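Agmatinase (Deinococcus radiodurans, PDB 1WOH) probably hydrolyses agmatine to putrescine and urea with two manganese ions per subunit, as a member of the arginase (ureohydrolase) family. Local coordinates at residues A[41-45]-A[241-245]; A[54-59]-A[286-290]; A[227-231]-A[272-276]. All coordinates share one frame; numbering follows the deposited sequence.

Contact 1 (A[41-45]-A[241-245])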
loop_
_atom_site.group_PDB
_atom_site.type_symbol
_atom_site.label_atom_id
_atom_site.label_comp_id
_atom_site.label_asym_id
_atom_site.label_seq_id
_atom_site.Cartn_x
_atom_site.Cartn_y
_atom_site.Cartn_z
ATOM N N ALA A 41 -17.709 -3.077 -16.977
ATOM C CA ALA A 41 -18.629 -2.054 -17.455
ATOM C C ALA A 41 -18.466 -0.703 -16.758
ATOM O O ALA A 41 -19.094 0.276 -17.153
ATOM C CB ALA A 41 -20.082 -2.543 -17.318
ATOM N N LEU A 42 -17.631 -0.629 -15.724
ATOM C CA LEU A 42 -17.458 0.653 -15.052
ATOM C C LEU A 42 -16.563 1.574 -15.888
ATOM O O LEU A 42 -15.766 1.118 -16.708
ATOM C CB LEU A 42 -16.894 0.448 -13.642
ATOM C CG LEU A 42 -15.616 -0.366 -13.491
ATOM C CD1 LEU A 42 -14.403 0.534 -13.693
ATOM C CD2 LEU A 42 -15.582 -0.976 -12.102
ATOM N N GLY A 43 -16.699 2.876 -15.688
ATOM C CA GLY A 43 -15.910 3.801 -16.481
ATOM C C GLY A 43 -14.630 4.347 -15.885
ATOM O O GLY A 43 -13.901 5.059 -16.572
ATOM N N PHE A 44 -14.326 4.017 -14.635
ATOM C CA PHE A 44 -13.124 4.566 -14.024
ATOM C C PHE A 44 -12.125 3.532 -13.470
ATOM O O PHE A 44 -11.306 2.982 -14.215
ATOM C CB PHE A 44 -13.560 5.564 -12.933
ATOM C CG PHE A 44 -12.450 6.429 -12.385
ATOM C CD1 PHE A 44 -12.611 7.066 -11.155
ATOM C CD2 PHE A 44 -11.254 6.608 -13.078
ATOM C CE1 PHE A 44 -11.600 7.861 -10.621
ATOM C CE2 PHE A 44 -10.233 7.404 -12.549
ATOM C CZ PHE A 44 -10.408 8.030 -11.316
ATOM N N ARG A 45 -12.200 3.254 -12.171
ATOM C CA ARG A 45 -11.253 2.339 -11.519
ATOM C C ARG A 45 -11.769 0.916 -11.254
ATOM O O ARG A 45 -12.674 0.718 -10.453
ATOM C CB ARG A 45 -10.792 2.976 -10.196
ATOM C CG ARG A 45 -10.178 4.364 -10.377
ATOM C CD ARG A 45 -9.697 4.961 -9.057
ATOM N NE ARG A 45 -10.786 5.211 -8.122
ATOM C CZ ARG A 45 -10.603 5.598 -6.860
ATOM N NH1 ARG A 45 -9.372 5.780 -6.393
ATOM N NH2 ARG A 45 -11.646 5.787 -6.061
ATOM N N THR A 241 -14.309 2.226 -3.532
ATOM C CA THR A 241 -15.268 2.244 -4.639
ATOM C C THR A 241 -14.681 3.082 -5.778
ATOM O O THR A 241 -13.916 4.014 -5.542
ATOM C CB THR A 241 -16.651 2.811 -4.188
ATOM O OG1 THR A 241 -17.627 2.562 -5.207
ATOM C CG2 THR A 241 -16.581 4.294 -3.936
ATOM N N SER A 242 -15.043 2.749 -7.011
ATOM C CA SER A 242 -14.508 3.446 -8.187
ATOM C C SER A 242 -14.672 4.956 -8.262
ATOM O O SER A 242 -13.691 5.697 -8.455
ATOM C CB SER A 242 -15.110 2.850 -9.470
ATOM O OG SER A 242 -14.745 3.638 -10.601
ATOM N N SER A 243 -15.909 5.418 -8.116
ATOM C CA SER A 243 -16.194 6.841 -8.254
ATOM C C SER A 243 -16.861 7.464 -7.046
ATOM O O SER A 243 -18.064 7.701 -7.044
ATOM C CB SER A 243 -17.062 7.062 -9.490
ATOM O OG SER A 243 -16.388 6.596 -10.649
ATOM N N PRO A 244 -16.076 7.753 -6.009
ATOM C CA PRO A 244 -16.576 8.358 -4.768
ATOM C C PRO A 244 -17.068 9.799 -4.918
ATOM O O PRO A 244 -16.569 10.562 -5.753
ATOM C CB PRO A 244 -15.380 8.247 -3.830
ATOM C CG PRO A 244 -14.198 8.368 -4.776
ATOM C CD PRO A 244 -14.628 7.486 -5.930
ATOM N N GLU A 245 -18.051 10.161 -4.098
ATOM C CA GLU A 245 -18.624 11.500 -4.098
ATOM C C GLU A 245 -18.676 11.911 -2.620
ATOM O O GLU A 245 -19.184 11.157 -1.785
ATOM C CB GLU A 245 -20.031 11.442 -4.700
ATOM C CG GLU A 245 -20.436 12.651 -5.512
ATOM C CD GLU A 245 -19.458 12.966 -6.630
ATOM O OE1 GLU A 245 -19.394 12.218 -7.635
ATOM O OE2 GLU A 245 -18.746 13.972 -6.494
HETATM O O HOH W 1 -17.163 4.094 -12.643
#

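Contact 2 (A[54-59]-A[286-290])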
loop_
_atom_site.group_PDB
_atom_site.type_symbol
_atom_site.label_atom_id
_atom_site.label_comp_id
_atom_site.label_asym_id
_atom_site.label_seq_id
_atom_site.Cartn_x
_atom_site.Cartn_y
_atom_site.Cartn_z
ATOM N N ALA A 54 -14.021 -10.673 -1.443
ATOM C CA ALA A 54 -13.727 -9.877 -0.261
ATOM C C ALA A 54 -14.916 -9.846 0.695
ATOM O O ALA A 54 -14.743 -9.867 1.918
ATOM C CB ALA A 54 -13.352 -8.463 -0.665
ATOM N N LEU A 55 -16.124 -9.798 0.141
ATOM C CA LEU A 55 -17.327 -9.762 0.967
ATOM C C LEU A 55 -17.514 -11.067 1.732
ATOM O O LEU A 55 -17.971 -11.054 2.873
ATOM C CB LEU A 55 -18.556 -9.459 0.103
ATOM C CG LEU A 55 -18.665 -7.975 -0.288
ATOM C CD1 LEU A 55 -19.636 -7.791 -1.449
ATOM C CD2 LEU A 55 -19.115 -7.169 0.929
ATOM N N ARG A 56 -17.175 -12.191 1.103
ATOM C CA ARG A 56 -17.281 -13.488 1.766
ATOM C C ARG A 56 -16.275 -13.524 2.914
ATOM O O ARG A 56 -16.615 -13.870 4.048
ATOM C CB ARG A 56 -16.993 -14.629 0.783
ATOM C CG ARG A 56 -18.059 -14.805 -0.299
ATOM C CD ARG A 56 -17.759 -16.005 -1.191
ATOM N NE ARG A 56 -18.916 -16.374 -2.002
ATOM C CZ ARG A 56 -19.086 -16.053 -3.281
ATOM N NH1 ARG A 56 -18.164 -15.344 -3.934
ATOM N NH2 ARG A 56 -20.187 -16.446 -3.914
ATOM N N GLU A 57 -15.033 -13.162 2.620
ATOM C CA GLU A 57 -14.003 -13.143 3.648
ATOM C C GLU A 57 -14.447 -12.252 4.807
ATOM O O GLU A 57 -14.359 -12.643 5.974
ATOM C CB GLU A 57 -12.684 -12.622 3.064
ATOM C CG GLU A 57 -12.131 -13.485 1.940
ATOM C CD GLU A 57 -10.938 -12.855 1.234
ATOM O OE1 GLU A 57 -10.393 -13.494 0.313
ATOM O OE2 GLU A 57 -10.547 -11.724 1.591
ATOM N N ALA A 58 -14.943 -11.060 4.488
ATOM C CA ALA A 58 -15.379 -10.133 5.531
ATOM C C ALA A 58 -16.608 -10.619 6.304
ATOM O O ALA A 58 -16.791 -10.258 7.469
ATOM C CB ALA A 58 -15.660 -8.758 4.924
ATOM N N SER A 59 -17.445 -11.428 5.667
ATOM C CA SER A 59 -18.650 -11.920 6.328
ATOM C C SER A 59 -18.340 -12.904 7.450
ATOM O O SER A 59 -19.206 -13.191 8.282
ATOM C CB SER A 59 -19.595 -12.579 5.322
ATOM O OG SER A 59 -19.107 -13.834 4.896
ATOM N N GLU A 286 -14.909 -3.493 2.970
ATOM C CA GLU A 286 -15.562 -4.794 2.855
ATOM C C GLU A 286 -16.099 -5.283 4.193
ATOM O O GLU A 286 -17.128 -5.960 4.248
ATOM C CB GLU A 286 -14.625 -5.851 2.246
ATOM C CG GLU A 286 -13.281 -6.028 2.930
ATOM C CD GLU A 286 -12.172 -5.274 2.216
ATOM O OE1 GLU A 286 -11.092 -5.869 2.020
ATOM O OE2 GLU A 286 -12.378 -4.090 1.858
ATOM N N LEU A 287 -15.411 -4.937 5.275
ATOM C CA LEU A 287 -15.867 -5.348 6.596
ATOM C C LEU A 287 -17.214 -4.712 6.915
ATOM O O LEU A 287 -18.157 -5.405 7.311
ATOM C CB LEU A 287 -14.824 -4.973 7.652
ATOM C CG LEU A 287 -13.619 -5.923 7.635
ATOM C CD1 LEU A 287 -12.494 -5.391 8.512
ATOM C CD2 LEU A 287 -14.076 -7.302 8.116
ATOM N N LEU A 288 -17.312 -3.399 6.715
ATOM C CA LEU A 288 -18.547 -2.684 6.970
ATOM C C LEU A 288 -19.677 -3.072 6.030
ATOM O O LEU A 288 -20.825 -3.174 6.456
ATOM C CB LEU A 288 -18.325 -1.173 6.889
ATOM C CG LEU A 288 -18.001 -0.506 8.230
ATOM C CD1 LEU A 288 -16.775 -1.163 8.851
ATOM C CD2 LEU A 288 -17.786 0.987 8.027
ATOM N N MET A 289 -19.367 -3.284 4.755
ATOM C CA MET A 289 -20.414 -3.653 3.807
ATOM C C MET A 289 -20.927 -5.081 3.984
ATOM O O MET A 289 -22.083 -5.372 3.670
ATOM C CB MET A 289 -19.942 -3.412 2.375
ATOM C CG MET A 289 -19.811 -1.932 2.029
ATOM S SD MET A 289 -21.351 -0.943 2.153
ATOM C CE MET A 289 -22.609 -2.209 2.120
ATOM N N ALA A 290 -20.081 -5.979 4.479
ATOM C CA ALA A 290 -20.529 -7.345 4.728
ATOM C C ALA A 290 -21.495 -7.273 5.916
ATOM O O ALA A 290 -22.520 -7.964 5.948
ATOM C CB ALA A 290 -19.349 -8.244 5.067
HETATM O O HOH W 2 -18.292 -8.109 8.716
#

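Contact 3 (A[227-231]-A[272-276])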
loop_
_atom_site.group_PDB
_atom_site.type_symbol
_atom_site.label_atom_id
_atom_site.label_comp_id
_atom_site.label_asym_id
_atom_site.label_seq_id
_atom_site.Cartn_x
_atom_site.Cartn_y
_atom_site.Cartn_z
ATOM N N SER A 227 -31.161 -2.376 -3.870
ATOM C CA SER A 227 -29.914 -2.305 -4.619
ATOM C C SER A 227 -29.037 -1.338 -3.847
ATOM O O SER A 227 -29.355 -0.155 -3.742
ATOM C CB SER A 227 -30.113 -1.781 -6.042
ATOM O OG SER A 227 -28.850 -1.699 -6.689
ATOM N N VAL A 228 -27.944 -1.843 -3.288
ATOM C CA VAL A 228 -27.048 -0.997 -2.519
ATOM C C VAL A 228 -25.721 -0.788 -3.231
ATOM O O VAL A 228 -24.922 -1.715 -3.356
ATOM C CB VAL A 228 -26.753 -1.598 -1.126
ATOM C CG1 VAL A 228 -25.799 -0.673 -0.354
ATOM C CG2 VAL A 228 -28.060 -1.784 -0.355
ATOM N N ASP A 229 -25.512 0.424 -3.729
ATOM C CA ASP A 229 -24.252 0.783 -4.370
ATOM C C ASP A 229 -23.458 1.381 -3.202
ATOM O O ASP A 229 -23.902 2.352 -2.585
ATOM C CB ASP A 229 -24.485 1.843 -5.445
ATOM C CG ASP A 229 -23.204 2.263 -6.145
ATOM O OD1 ASP A 229 -22.124 2.194 -5.527
ATOM O OD2 ASP A 229 -23.282 2.685 -7.316
ATOM N N VAL A 230 -22.305 0.809 -2.880
ATOM C CA VAL A 230 -21.538 1.321 -1.752
ATOM C C VAL A 230 -21.127 2.786 -1.874
ATOM O O VAL A 230 -20.854 3.423 -0.854
ATOM C CB VAL A 230 -20.276 0.445 -1.462
ATOM C CG1 VAL A 230 -20.673 -1.019 -1.360
ATOM C CG2 VAL A 230 -19.223 0.633 -2.543
ATOM N N ASP A 231 -21.106 3.350 -3.085
ATOM C CA ASP A 231 -20.701 4.750 -3.178
ATOM C C ASP A 231 -21.794 5.681 -2.666
ATOM O O ASP A 231 -21.611 6.904 -2.594
ATOM C CB ASP A 231 -20.216 5.145 -4.600
ATOM C CG ASP A 231 -21.321 5.179 -5.644
ATOM O OD1 ASP A 231 -22.503 5.333 -5.292
ATOM O OD2 ASP A 231 -20.976 5.073 -6.845
ATOM N N LEU A 272 -25.455 -5.974 -3.618
ATOM C CA LEU A 272 -24.449 -5.119 -2.992
ATOM C C LEU A 272 -23.413 -4.954 -4.087
ATOM O O LEU A 272 -22.698 -5.907 -4.416
ATOM C CB LEU A 272 -23.857 -5.842 -1.776
ATOM C CG LEU A 272 -22.957 -5.061 -0.804
ATOM C CD1 LEU A 272 -21.652 -4.677 -1.485
ATOM C CD2 LEU A 272 -23.687 -3.823 -0.320
ATOM N N VAL A 273 -23.337 -3.751 -4.651
ATOM C CA VAL A 273 -22.439 -3.498 -5.775
ATOM C C VAL A 273 -21.428 -2.357 -5.646
ATOM O O VAL A 273 -21.508 -1.525 -4.746
ATOM C CB VAL A 273 -23.265 -3.234 -7.065
ATOM C CG1 VAL A 273 -24.213 -4.397 -7.335
ATOM C CG2 VAL A 273 -24.064 -1.942 -6.923
ATOM N N GLU A 274 -20.471 -2.360 -6.574
ATOM C CA GLU A 274 -19.424 -1.343 -6.686
ATOM C C GLU A 274 -18.351 -1.294 -5.595
ATOM O O GLU A 274 -17.603 -0.325 -5.495
ATOM C CB GLU A 274 -20.075 0.034 -6.847
ATOM C CG GLU A 274 -20.858 0.217 -8.159
ATOM C CD GLU A 274 -19.971 0.484 -9.372
ATOM O OE1 GLU A 274 -18.835 0.965 -9.188
ATOM O OE2 GLU A 274 -20.420 0.233 -10.518
ATOM N N LEU A 275 -18.270 -2.327 -4.770
ATOM C CA LEU A 275 -17.233 -2.359 -3.745
ATOM C C LEU A 275 -15.918 -2.671 -4.475
ATOM O O LEU A 275 -15.878 -3.583 -5.302
ATOM C CB LEU A 275 -17.523 -3.483 -2.744
ATOM C CG LEU A 275 -16.992 -3.471 -1.304
ATOM C CD1 LEU A 275 -16.748 -4.918 -0.870
ATOM C CD2 LEU A 275 -15.730 -2.660 -1.176
ATOM N N ALA A 276 -14.859 -1.913 -4.186
ATOM C CA ALA A 276 -13.543 -2.139 -4.790
ATOM C C ALA A 276 -12.560 -2.318 -3.637
ATOM O O ALA A 276 -11.988 -1.345 -3.147
ATOM C CB ALA A 276 -13.125 -0.946 -5.642
HETATM O O HOH W 3 -18.210 3.871 -7.396
#

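Contact 1 (A[41-45]-A[241-245])
Two loops that follow strands of the central parallel sheet, 31-36 and 223-229, meet near the manganese site of this arginase-family subunit, where R45 closes on the backbone of T241 and S242. The arginine approaches side-on: R45 NE donates to S242 O at 3.0 Å, arriving in the carbonyl plane on a lone pair, while R45 NH2 reaches the same oxygen from above that plane at 3.1 Å. NH2 also makes a weak bond to T241 O. A bend at chi3 (-65°) turns the guanidinium so that S242 O lies at its edge, near its plane. The backbone joins in as well, R45 N donating to S242 OG at 3.0 Å. Serine suits this place because its short hydroxyl, held anti to its own backbone N (chi1 172°), can sit close to the opposing main chain, and it also bonds water 1. F44 lies alongside: its CB is 3.2 Å from S242 OG, and S243 OG is at the ring edge. One ring face carries R45 CG, 3.5 Å above its centre. P244 CD packs against R45 NH2 at 3.4 Å. Beyond the two loops, R45 NH1 bonds T282 O of a second subunit, whose R61 packs on F44. With backbone carbonyls, rather than a carboxylate, accepting the hydrogen bonds of NE and NH2, the arginine ties loop to loop and subunit to subunit, and its positive charge probably polarises the S242 carbonyl.

Contact 2 (A[54-59]-A[286-290])
A58 presses its methyl group onto the first turn of segment 286-290, and the two helices, with axes 8.1 Å apart and crossing at -75°, come this close because alanines stand where they meet. The tight part is centred on A58 CB, which lies 3.2 Å from E286 O, 3.7 Å from A290 CB and 3.8 Å from L287 CD2. A290 CB in turn sits 3.8 Å from the backbone N of S59, so each helix offers a small residue to the other's main chain. L55 enters from the flank, its CD2 coming 4.1 Å from M289 CB. Packing is looser toward A54 and the side chain of E286. There A54 CB faces E286 CB at 4.1 Å, and the glutamate's CG stands between backbone N and carbonyl carbon (chi1 54°), with a further bend at chi2; its aliphatic part stays against A58, while the carboxylate belongs to a partly exposed residue, which suits a charge. L287, also partly exposed, packs on R45 of a neighbouring subunit. Water 2 bridges the helices, donating to A58 O and to L287 O. On the side facing the sheet, L55 and M289 both rest on L272 of strand 266-273, and R56, turned from the interface, forms salt bridges with D82 and D85 on strand 80-85, so helices 51-59 and 284-302 pack together against the central sheet.

Contact 3 (A[227-231]-A[272-276])
With CG anti to the backbone N (chi1 180°), D229 carries its carboxylate across E274, whose own chain folds back at chi2 (-78°) and offers its methylenes rather than its acid. D229 OD1 comes 3.3 Å from E274 CB, and the two carboxylate planes lie 27° apart, their oxygens no nearer than 4.9 Å between D229 OD2 and E274 OE2. The glutamate's acid is directed elsewhere: OE2 accepts from the backbone N of H121 and from N159. D229 OD1 also receives D231 N at 2.9 Å, from above the carboxylate plane, an Asx turn that fixes the bend leaving the strand. These are the C-terminal ends of neighbouring parallel strands in a beta-alpha-beta unit, 223-229 and 266-273 joined through helix 251-264. D229 ends strand 223-229 and D231 follows in a 3-10 turn; both are manganese ligands of the arginase fold, although no metal is bound in this model. A leucine in place of D229 would probably leave D231 N without its acceptor, freeing the turn, and deprive both manganese ions of a ligand. The strands are paired by V273 N to V228 O at 2.9 Å and V230 N to V273 O at 3.1 Å. On the opposite face of the sheet from D229, V228 CG1 meets L272 CD2 at 3.8 Å; beta-branched valine, at home in a strand, and the longer leucine suit this buried layer beneath helix 284-302. The side chains of V230 and L272 cross at about a right angle, CG1 of the valine against CD1 of the leucine, and V230 CG2 lies 3.5 Å from E274 O. Water 3 donates to D231 OD2 and, weakly, to E274 OE1.

In the fold
Contact 3 is the core of the set, fully buried at the centre of the sheet. Contact 2 adds a buried helix layer, M289 reaching V230 and L55 reaching L275, so both share the face of strand 266-273 that bears L272. Contact 1 lies further out, only partly buried, in loops at the metal-bearing end of the sheet; T241 OG1 probably bonds E274 O and joins it to contact 3. Contacts 1 and 2 do not touch, their nearest atoms being about 8 Å apart. Chemistry follows place: arginine-to-carbonyl bonds at the subunit boundary, alanine and leucine packing between helices, and strand hydrogen bonds beside acidic ligands at the centre.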